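Local coordinates for protein N-alpha-acetyltransferase 35, NatC auxiliary subunit (Saccharomyces cerevisiae, PDB 6YGA) that serves as the auxiliary subunit of the NatC N-terminal acetyltransferase, which acetylates the N-terminal methionine of the L-A virus Gag protein, at residues S446-S451 / Y473-H478; K453-D458 / S467-V472; K549-I554 / N720-Q725. All blocks are in the same frame, centred on the assembly; numbering follows the deposited sequence. Where two conformers were deposited one is given.

Interaction 1: S446-S451 / Y473-H478; sequences SMIEFS and YYLSHH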
loop_
_atom_site.group_PDB
_atom_site.type_symbol
_atom_site.label_atom_id
_atom_site.label_comp_id
_atom_site.label_asym_id
_atom_site.label_seq_id
_atom_site.Cartn_x
_atom_site.Cartn_y
_atom_site.Cartn_z
ATOM N N SER B 446 -15.766 -8.493 10.777
ATOM C CA SER B 446 -15.015 -7.928 9.662
ATOM C C SER B 446 -15.713 -6.697 9.101
ATOM O O SER B 446 -15.048 -5.733 8.704
ATOM C CB SER B 446 -14.813 -8.981 8.573
ATOM O OG SER B 446 -13.958 -10.020 9.017
HETATM N N MSE B 447 -17.042 -6.705 9.063
HETATM C CA MSE B 447 -17.801 -5.548 8.596
HETATM C C MSE B 447 -17.517 -4.333 9.474
HETATM O O MSE B 447 -17.343 -3.218 8.979
HETATM C CB MSE B 447 -19.304 -5.843 8.588
HETATM C CG MSE B 447 -19.748 -6.905 7.590
HETATM SE SE MSE B 447 -21.618 -7.432 7.834
HETATM C CE MSE B 447 -22.505 -5.842 7.141
ATOM N N ILE B 448 -17.474 -4.567 10.786
ATOM C CA ILE B 448 -17.213 -3.491 11.735
ATOM C C ILE B 448 -15.775 -3.004 11.605
ATOM O O ILE B 448 -15.513 -1.798 11.543
ATOM C CB ILE B 448 -17.529 -3.962 13.166
ATOM C CG1 ILE B 448 -19.039 -4.167 13.337
ATOM C CG2 ILE B 448 -16.972 -2.991 14.189
ATOM C CD1 ILE B 448 -19.417 -4.928 14.591
ATOM N N GLU B 449 -14.822 -3.940 11.558
ATOM C CA GLU B 449 -13.416 -3.569 11.430
ATOM C C GLU B 449 -13.157 -2.829 10.124
ATOM O O GLU B 449 -12.407 -1.846 10.095
ATOM C CB GLU B 449 -12.541 -4.820 11.527
ATOM C CG GLU B 449 -11.052 -4.573 11.317
ATOM C CD GLU B 449 -10.374 -3.977 12.536
ATOM O OE1 GLU B 449 -11.026 -3.868 13.597
ATOM O OE2 GLU B 449 -9.184 -3.624 12.435
ATOM N N PHE B 450 -13.778 -3.283 9.032
ATOM C CA PHE B 450 -13.619 -2.614 7.745
ATOM C C PHE B 450 -14.139 -1.181 7.792
ATOM O O PHE B 450 -13.535 -0.275 7.206
ATOM C CB PHE B 450 -14.340 -3.417 6.660
ATOM C CG PHE B 450 -14.446 -2.708 5.340
ATOM C CD1 PHE B 450 -13.354 -2.627 4.491
ATOM C CD2 PHE B 450 -15.645 -2.144 4.938
ATOM C CE1 PHE B 450 -13.455 -1.985 3.270
ATOM C CE2 PHE B 450 -15.753 -1.500 3.723
ATOM C CZ PHE B 450 -14.657 -1.420 2.887
ATOM N N SER B 451 -15.254 -0.955 8.491
ATOM C CA SER B 451 -15.854 0.377 8.513
ATOM C C SER B 451 -15.041 1.339 9.370
ATOM O O SER B 451 -14.755 2.467 8.953
ATOM C CB SER B 451 -17.292 0.299 9.022
ATOM O OG SER B 451 -18.088 -0.542 8.207
ATOM N N TYR B 473 -22.458 1.483 14.972
ATOM C CA TYR B 473 -23.307 1.278 16.141
ATOM C C TYR B 473 -24.405 0.267 15.837
ATOM O O TYR B 473 -24.639 -0.670 16.609
ATOM C CB TYR B 473 -23.904 2.612 16.585
ATOM C CG TYR B 473 -24.971 2.486 17.644
ATOM C CD1 TYR B 473 -24.632 2.350 18.983
ATOM C CD2 TYR B 473 -26.316 2.509 17.307
ATOM C CE1 TYR B 473 -25.606 2.236 19.958
ATOM C CE2 TYR B 473 -27.297 2.395 18.272
ATOM C CZ TYR B 473 -26.936 2.260 19.597
ATOM O OH TYR B 473 -27.905 2.147 20.565
ATOM N N TYR B 474 -25.080 0.440 14.700
ATOM C CA TYR B 474 -26.099 -0.510 14.266
ATOM C C TYR B 474 -25.519 -1.915 14.123
ATOM O O TYR B 474 -26.112 -2.892 14.594
ATOM C CB TYR B 474 -26.708 -0.017 12.952
ATOM C CG TYR B 474 -27.517 -1.031 12.181
ATOM C CD1 TYR B 474 -28.856 -1.257 12.483
ATOM C CD2 TYR B 474 -26.950 -1.739 11.131
ATOM C CE1 TYR B 474 -29.603 -2.177 11.767
ATOM C CE2 TYR B 474 -27.683 -2.659 10.412
ATOM C CZ TYR B 474 -29.009 -2.875 10.733
ATOM O OH TYR B 474 -29.742 -3.792 10.018
ATOM N N LEU B 475 -24.346 -2.034 13.489
ATOM C CA LEU B 475 -23.702 -3.342 13.374
ATOM C C LEU B 475 -23.307 -3.892 14.740
ATOM O O LEU B 475 -23.511 -5.079 15.019
ATOM C CB LEU B 475 -22.473 -3.255 12.469
ATOM C CG LEU B 475 -22.667 -2.967 10.982
ATOM C CD1 LEU B 475 -21.320 -3.035 10.277
ATOM C CD2 LEU B 475 -23.666 -3.936 10.360
ATOM N N SER B 476 -22.728 -3.047 15.598
ATOM C CA SER B 476 -22.314 -3.489 16.926
ATOM C C SER B 476 -23.501 -3.932 17.770
ATOM O O SER B 476 -23.368 -4.835 18.604
ATOM C CB SER B 476 -21.557 -2.371 17.643
ATOM O OG SER B 476 -20.456 -1.916 16.879
ATOM N N HIS B 477 -24.662 -3.300 17.585
ATOM C CA HIS B 477 -25.846 -3.722 18.324
ATOM C C HIS B 477 -26.254 -5.131 17.921
ATOM O O HIS B 477 -26.609 -5.950 18.775
ATOM C CB HIS B 477 -26.992 -2.732 18.097
ATOM C CG HIS B 477 -28.245 -3.064 18.850
ATOM N ND1 HIS B 477 -29.262 -3.817 18.305
ATOM C CD2 HIS B 477 -28.650 -2.733 20.099
ATOM C CE1 HIS B 477 -30.237 -3.941 19.188
ATOM N NE2 HIS B 477 -29.891 -3.292 20.284
ATOM N N HIS B 478 -26.188 -5.441 16.622
ATOM C CA HIS B 478 -26.508 -6.790 16.167
ATOM C C HIS B 478 -25.461 -7.796 16.629
ATOM O O HIS B 478 -25.796 -8.941 16.958
ATOM C CB HIS B 478 -26.642 -6.817 14.644
ATOM C CG HIS B 478 -27.956 -6.304 14.147
ATOM N ND1 HIS B 478 -28.999 -7.138 13.807
ATOM C CD2 HIS B 478 -28.399 -5.042 13.933
ATOM C CE1 HIS B 478 -30.027 -6.413 13.405
ATOM N NE2 HIS B 478 -29.690 -5.138 13.472
#

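Interaction 2: K453-D458 / S467-V472; sequences KGFDLD and SMFWYV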
loop_
_atom_site.group_PDB
_atom_site.type_symbol
_atom_site.label_atom_id
_atom_site.label_comp_id
_atom_site.label_asym_id
_atom_site.label_seq_id
_atom_site.Cartn_x
_atom_site.Cartn_y
_atom_site.Cartn_z
ATOM N N LYS B 453 -11.959 1.137 10.158
ATOM C CA LYS B 453 -10.631 1.348 9.595
ATOM C C LYS B 453 -10.613 2.536 8.638
ATOM O O LYS B 453 -9.567 3.171 8.457
ATOM C CB LYS B 453 -10.158 0.067 8.900
ATOM C CG LYS B 453 -8.802 0.172 8.236
ATOM C CD LYS B 453 -7.684 0.271 9.245
ATOM C CE LYS B 453 -6.368 0.535 8.541
ATOM N NZ LYS B 453 -5.244 0.645 9.505
ATOM N N GLY B 454 -11.762 2.858 8.035
ATOM C CA GLY B 454 -11.842 4.012 7.152
ATOM C C GLY B 454 -11.533 5.328 7.842
ATOM O O GLY B 454 -11.010 6.254 7.215
ATOM N N PHE B 455 -11.842 5.431 9.137
ATOM C CA PHE B 455 -11.515 6.649 9.874
ATOM C C PHE B 455 -10.013 6.782 10.084
ATOM O O PHE B 455 -9.479 7.898 10.082
ATOM C CB PHE B 455 -12.243 6.676 11.219
ATOM C CG PHE B 455 -13.702 7.007 11.111
ATOM C CD1 PHE B 455 -14.114 8.305 10.853
ATOM C CD2 PHE B 455 -14.663 6.024 11.276
ATOM C CE1 PHE B 455 -15.457 8.613 10.756
ATOM C CE2 PHE B 455 -16.004 6.326 11.180
ATOM C CZ PHE B 455 -16.403 7.623 10.917
ATOM N N ASP B 456 -9.316 5.659 10.273
ATOM C CA ASP B 456 -7.869 5.712 10.453
ATOM C C ASP B 456 -7.173 6.167 9.178
ATOM O O ASP B 456 -6.132 6.829 9.241
ATOM C CB ASP B 456 -7.346 4.343 10.895
ATOM C CG ASP B 456 -5.848 4.335 11.146
ATOM O OD1 ASP B 456 -5.382 5.070 12.044
ATOM O OD2 ASP B 456 -5.135 3.578 10.456
ATOM N N LEU B 457 -7.743 5.843 8.023
ATOM C CA LEU B 457 -7.189 6.222 6.733
ATOM C C LEU B 457 -7.752 7.537 6.210
ATOM O O LEU B 457 -7.368 7.964 5.117
ATOM C CB LEU B 457 -7.438 5.105 5.713
ATOM C CG LEU B 457 -6.900 3.721 6.093
ATOM C CD1 LEU B 457 -7.409 2.665 5.134
ATOM C CD2 LEU B 457 -5.374 3.709 6.133
ATOM N N ASP B 458 -8.646 8.185 6.967
ATOM C CA ASP B 458 -9.252 9.456 6.567
ATOM C C ASP B 458 -10.030 9.311 5.262
ATOM O O ASP B 458 -10.062 10.222 4.433
ATOM C CB ASP B 458 -8.202 10.567 6.458
ATOM C CG ASP B 458 -7.707 11.032 7.814
ATOM O OD1 ASP B 458 -8.551 11.408 8.652
ATOM O OD2 ASP B 458 -6.482 11.009 8.051
ATOM N N SER B 467 -23.039 8.949 9.328
ATOM C CA SER B 467 -23.498 7.763 8.611
ATOM C C SER B 467 -22.696 6.532 9.010
ATOM O O SER B 467 -23.266 5.475 9.307
ATOM C CB SER B 467 -23.416 7.992 7.102
ATOM O OG SER B 467 -24.410 8.901 6.673
HETATM N N MSE B 468 -21.371 6.654 9.040
HETATM C CA MSE B 468 -20.503 5.521 9.349
HETATM C C MSE B 468 -20.558 5.129 10.826
HETATM O O MSE B 468 -20.674 3.950 11.158
HETATM C CB MSE B 468 -19.064 5.834 8.951
HETATM C CG MSE B 468 -18.871 6.064 7.459
HETATM SE SE MSE B 468 -19.627 4.625 6.373
HETATM C CE MSE B 468 -18.690 3.109 7.162
ATOM N N PHE B 469 -20.478 6.120 11.714
ATOM C CA PHE B 469 -20.502 5.815 13.140
ATOM C C PHE B 469 -21.839 5.217 13.556
ATOM O O PHE B 469 -21.879 4.302 14.385
ATOM C CB PHE B 469 -20.180 7.066 13.955
ATOM C CG PHE B 469 -18.709 7.316 14.117
ATOM C CD1 PHE B 469 -17.850 6.286 14.469
ATOM C CD2 PHE B 469 -18.182 8.576 13.896
ATOM C CE1 PHE B 469 -16.492 6.515 14.615
ATOM C CE2 PHE B 469 -16.830 8.812 14.043
ATOM C CZ PHE B 469 -15.983 7.781 14.398
ATOM N N TRP B 470 -22.944 5.701 12.987
ATOM C CA TRP B 470 -24.229 5.113 13.344
ATOM C C TRP B 470 -24.393 3.735 12.720
ATOM O O TRP B 470 -25.005 2.846 13.324
ATOM C CB TRP B 470 -25.382 6.021 12.929
ATOM C CG TRP B 470 -26.702 5.423 13.296
ATOM C CD1 TRP B 470 -27.307 5.460 14.518
ATOM C CD2 TRP B 470 -27.568 4.665 12.442
ATOM N NE1 TRP B 470 -28.499 4.780 14.476
ATOM C CE2 TRP B 470 -28.684 4.284 13.212
ATOM C CE3 TRP B 470 -27.509 4.276 11.101
ATOM C CZ2 TRP B 470 -29.734 3.537 12.685
ATOM C CZ3 TRP B 470 -28.551 3.534 10.580
ATOM C CH2 TRP B 470 -29.649 3.173 11.371
ATOM N N TYR B 471 -23.859 3.539 11.513
ATOM C CA TYR B 471 -23.921 2.219 10.900
ATOM C C TYR B 471 -23.122 1.205 11.708
ATOM O O TYR B 471 -23.547 0.056 11.864
ATOM C CB TYR B 471 -23.424 2.280 9.454
ATOM C CG TYR B 471 -23.426 0.941 8.754
ATOM C CD1 TYR B 471 -24.610 0.254 8.530
ATOM C CD2 TYR B 471 -22.242 0.366 8.315
ATOM C CE1 TYR B 471 -24.616 -0.969 7.894
ATOM C CE2 TYR B 471 -22.236 -0.854 7.674
ATOM C CZ TYR B 471 -23.425 -1.518 7.467
ATOM O OH TYR B 471 -23.421 -2.735 6.828
ATOM N N VAL B 472 -21.973 1.617 12.248
ATOM C CA VAL B 472 -21.171 0.699 13.052
ATOM C C VAL B 472 -21.838 0.451 14.399
ATOM O O VAL B 472 -21.805 -0.666 14.926
ATOM C CB VAL B 472 -19.736 1.232 13.205
ATOM C CG1 VAL B 472 -18.924 0.330 14.126
ATOM C CG2 VAL B 472 -19.076 1.317 11.845
#

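Interaction 3: K549-I554 / N720-Q725; sequences KSLCLI and NYFPIQ. With EDO (1,2-ethanediol), chain C.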
loop_
_atom_site.group_PDB
_atom_site.type_symbol
_atom_site.label_atom_id
_atom_site.label_comp_id
_atom_site.label_asym_id
_atom_site.label_seq_id
_atom_site.Cartn_x
_atom_site.Cartn_y
_atom_site.Cartn_z
ATOM N N LYS B 549 -19.684 -0.119 20.735
ATOM C CA LYS B 549 -21.037 0.406 20.593
ATOM C C LYS B 549 -21.172 1.763 21.271
ATOM O O LYS B 549 -21.742 2.698 20.699
ATOM C CB LYS B 549 -22.039 -0.591 21.175
ATOM C CG LYS B 549 -23.399 -0.584 20.508
ATOM C CD LYS B 549 -24.349 -1.560 21.194
ATOM C CE LYS B 549 -24.683 -1.093 22.601
ATOM N NZ LYS B 549 -25.629 -2.004 23.305
ATOM N N SER B 550 -20.636 1.891 22.486
ATOM C CA SER B 550 -20.729 3.155 23.208
ATOM C C SER B 550 -19.968 4.266 22.493
ATOM O O SER B 550 -20.458 5.398 22.404
ATOM C CB SER B 550 -20.204 2.982 24.633
ATOM O OG SER B 550 -21.034 2.122 25.391
ATOM N N LEU B 551 -18.769 3.967 21.983
ATOM C CA LEU B 551 -17.961 5.005 21.347
ATOM C C LEU B 551 -18.629 5.533 20.081
ATOM O O LEU B 551 -18.646 6.746 19.845
ATOM C CB LEU B 551 -16.562 4.471 21.040
ATOM C CG LEU B 551 -15.665 4.265 22.263
ATOM C CD1 LEU B 551 -14.333 3.673 21.847
ATOM C CD2 LEU B 551 -15.463 5.579 23.001
ATOM N N CYS B 552 -19.185 4.638 19.259
ATOM C CA CYS B 552 -19.925 5.070 18.076
ATOM C C CYS B 552 -21.097 5.964 18.457
ATOM O O CYS B 552 -21.333 6.998 17.821
ATOM C CB CYS B 552 -20.423 3.856 17.294
ATOM S SG CYS B 552 -19.121 2.786 16.670
ATOM N N LEU B 553 -21.850 5.573 19.487
ATOM C CA LEU B 553 -22.972 6.391 19.933
ATOM C C LEU B 553 -22.492 7.758 20.394
ATOM O O LEU B 553 -23.100 8.785 20.072
ATOM C CB LEU B 553 -23.730 5.676 21.051
ATOM C CG LEU B 553 -25.104 6.228 21.431
ATOM C CD1 LEU B 553 -25.947 6.444 20.185
ATOM C CD2 LEU B 553 -25.811 5.278 22.391
ATOM N N ILE B 554 -21.394 7.789 21.152
ATOM C CA ILE B 554 -20.823 9.058 21.589
ATOM C C ILE B 554 -20.503 9.939 20.389
ATOM O O ILE B 554 -20.765 11.147 20.399
ATOM C CB ILE B 554 -19.583 8.803 22.463
ATOM C CG1 ILE B 554 -20.018 8.281 23.834
ATOM C CG2 ILE B 554 -18.732 10.062 22.586
ATOM C CD1 ILE B 554 -18.893 7.731 24.661
ATOM N N ASN B 720 -7.239 5.967 16.554
ATOM C CA ASN B 720 -7.828 6.821 15.534
ATOM C C ASN B 720 -8.916 6.130 14.717
ATOM O O ASN B 720 -9.288 6.635 13.651
ATOM C CB ASN B 720 -6.732 7.358 14.619
ATOM C CG ASN B 720 -5.750 8.236 15.364
ATOM O OD1 ASN B 720 -6.094 8.842 16.382
ATOM N ND2 ASN B 720 -4.523 8.313 14.864
ATOM N N TYR B 721 -9.439 4.997 15.184
ATOM C CA TYR B 721 -10.708 4.530 14.640
ATOM C C TYR B 721 -11.852 5.452 15.035
ATOM O O TYR B 721 -12.911 5.419 14.399
ATOM C CB TYR B 721 -11.016 3.105 15.104
ATOM C CG TYR B 721 -10.275 2.006 14.372
ATOM C CD1 TYR B 721 -9.157 2.280 13.594
ATOM C CD2 TYR B 721 -10.706 0.688 14.456
ATOM C CE1 TYR B 721 -8.483 1.267 12.931
ATOM C CE2 TYR B 721 -10.043 -0.327 13.793
ATOM C CZ TYR B 721 -8.934 -0.033 13.033
ATOM O OH TYR B 721 -8.276 -1.046 12.377
ATOM N N PHE B 722 -11.659 6.269 16.069
ATOM C CA PHE B 722 -12.673 7.201 16.560
ATOM C C PHE B 722 -12.038 8.583 16.645
ATOM O O PHE B 722 -11.612 9.018 17.724
ATOM C CB PHE B 722 -13.219 6.760 17.919
ATOM C CG PHE B 722 -13.684 5.329 17.956
ATOM C CD1 PHE B 722 -12.815 4.316 18.328
ATOM C CD2 PHE B 722 -14.990 4.997 17.627
ATOM C CE1 PHE B 722 -13.236 2.996 18.366
ATOM C CE2 PHE B 722 -15.419 3.679 17.667
ATOM C CZ PHE B 722 -14.539 2.677 18.036
ATOM N N PRO B 723 -11.945 9.298 15.525
ATOM C CA PRO B 723 -11.346 10.636 15.559
ATOM C C PRO B 723 -12.215 11.617 16.329
ATOM O O PRO B 723 -13.399 11.385 16.577
ATOM C CB PRO B 723 -11.250 11.023 14.079
ATOM C CG PRO B 723 -12.314 10.225 13.417
ATOM C CD PRO B 723 -12.381 8.924 14.169
ATOM N N ILE B 724 -11.602 12.732 16.708
ATOM C CA ILE B 724 -12.279 13.772 17.472
ATOM C C ILE B 724 -12.862 14.786 16.496
ATOM O O ILE B 724 -12.132 15.386 15.700
ATOM C CB ILE B 724 -11.315 14.451 18.458
ATOM C CG1 ILE B 724 -10.564 13.405 19.287
ATOM C CG2 ILE B 724 -12.067 15.412 19.363
ATOM C CD1 ILE B 724 -11.446 12.584 20.190
ATOM N N GLN B 725 -14.178 14.979 16.553
ATOM C CA GLN B 725 -14.859 15.949 15.696
ATOM C C GLN B 725 -14.617 17.339 16.272
ATOM O O GLN B 725 -15.259 17.740 17.247
ATOM C CB GLN B 725 -16.346 15.625 15.596
ATOM C CG GLN B 725 -16.631 14.236 15.034
ATOM C CD GLN B 725 -18.112 13.907 14.978
ATOM O OE1 GLN B 725 -18.891 14.594 14.317
ATOM N NE2 GLN B 725 -18.506 12.846 15.673
HETATM C C1 EDO C . -24.567 1.962 24.608
HETATM O O1 EDO C . -23.392 1.151 24.495
HETATM C C2 EDO C . -24.863 2.212 26.083
HETATM O O2 EDO C . -26.020 3.044 26.212
#

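Interaction 1: S446-S451 / Y473-H478
Leu475 and Ser476 meet Met447 and Ile448 where two consecutive helices, 433-456 and 465-506, pack as an antiparallel helical hairpin. The short segments run at 157° to each other, and their axes come within 9.8 Å. The arrangement is consistent with the TPR-like family to which this part of the chain belongs.

Tyr473 faces away, toward helix 511-564, where it touches Lys549 and Cys552. The OH of Tyr474 bonds to the carbonyl O of Glu599. Leu475 carries the contact. Its CB already points at the other helix; with chi1 at -67° and chi2 extended at -176°, CD1 and CD2 both come up against Met447. CD1 lies 3.8 Å from CB of Met447, and CD2 lies 3.9 Å from CE of the same selenomethionine. The two side chains cross at about a right angle. Ile448 instead slides past Leu475 in the opposite direction, its CG1 3.7 Å from Leu475 CB. At Ser476 the touch is lighter. OG bonds back to the carbonyl O of Val472, one turn earlier, while CD1 of Ile448 rests 3.9 Å from OG.

The contact is buried and apolar, and the nearby serine hydroxyl of the first helix is also satisfied locally. Ser451 OG bonds to Met447 O at 2.9 Å, and Ser451 N reaches that oxygen from the opposite face of the carbonyl plane.

Interaction 2: K453-D458 / S467-V472
Phe455 and Phe469 meet where one helix ends and the next has just begun. The segment 453-458 closes helix 433-456 with weak bonding, and Asp458 leaves it with positive phi (61°) in a Schellman motif. The segment 467-472 is regular helix near the start of 465-506. This is the turn end of the antiparallel hairpin.

Phe455 and Phe469 form an offset stack. Their ring centroids are 4.0 Å apart and the planes are nearly parallel, at 7°. The overlap is uneven: Phe469 CZ sits over the centre of the Phe455 ring, whereas Phe455 CZ lies over the Phe469 ring nearer its rim. The closest atoms are Phe455 CZ and Phe469 CE2, at 3.4 Å. Phe455 points at the second helix from its CB, but Phe469 starts out to one side and only its ring swings in. Met468 adds its CB, 3.8 Å from Phe455 CZ. Tyr460 meets the Phe455 ring edge-to-face.

Lys453 NZ and Asp456 OD2 form a salt bridge of 3.1 Å within the first segment, and NZ also bonds to Thr406. The backbone carbonyls of Leu457 and Asp458 accept from Arg140 and Arg137 of the N-alpha-acetyltransferase 30 chain.

The helices therefore meet here through buried, stacked apolar surface, with no charge or polar bond between the two segments; the polar bonding lies to one side, at the helix end that meets the other subunit.

Interaction 3: K549-I554 / N720-Q725
Leu551 lies over one face of the Phe722 ring, and Cys552 sits at its edge. The ring packs the loop before strand 724-729 against helix 511-564. That strand pairs with strand 708-713 in a two-stranded antiparallel sheet near the C-terminus.

On another face of the helix, Ser550 OG accepts a hydrogen bond of 2.7 Å from O1 of a 1,2-ethanediol, probably from the crystallisation liquor. The same hydroxyl also bonds to Glu636 OE2.

The Leu551 and Phe722 side chains cross at about a right angle. CD1 of Leu551 makes a CH-pi contact, 3.9 Å from the Phe722 ring centroid and 17° off the ring normal. CB of Leu551 covers another part of the ring, 3.6 Å from Phe722 CE2. The leucine therefore touches the ring with both the base and a tip of its side chain. Phe722 CG is anti to the carbonyl carbon (chi1 -52°), and the ring projects from the loop toward the helix. The same phenylalanine also touches Phe469 of helix 465-506 and Glu555, so it reaches two helices at once.

Cys552, one residue after Leu551, approaches the ring quite differently. This sulfur-aromatic contact lies in the ring plane, 89° off the normal, with SG 3.9 Å from Phe722 CE2.

Overall arrangement
All three contacts are buried and apolar, and they lie side by side. Interactions 1 and 2 hold the same pair of helices, 433-456 and 465-506, with interaction 2 nested nearer the turn. Aliphatic chains do the work a turn or two further from the connecting loop, and stacked rings next to it. Interaction 3 joins different elements, the next helix and a C-terminal loop, through an aromatic ring met by aliphatic and sulfur groups. Val472 CG1 touches Cys552 SG at 3.5 Å, linking the hairpin to helix 511-564. Glu449 and Tyr721 probably share a hydrogen bond between interactions 1 and 3. The partner acetyltransferase chain touches the segments of interaction 2 alone.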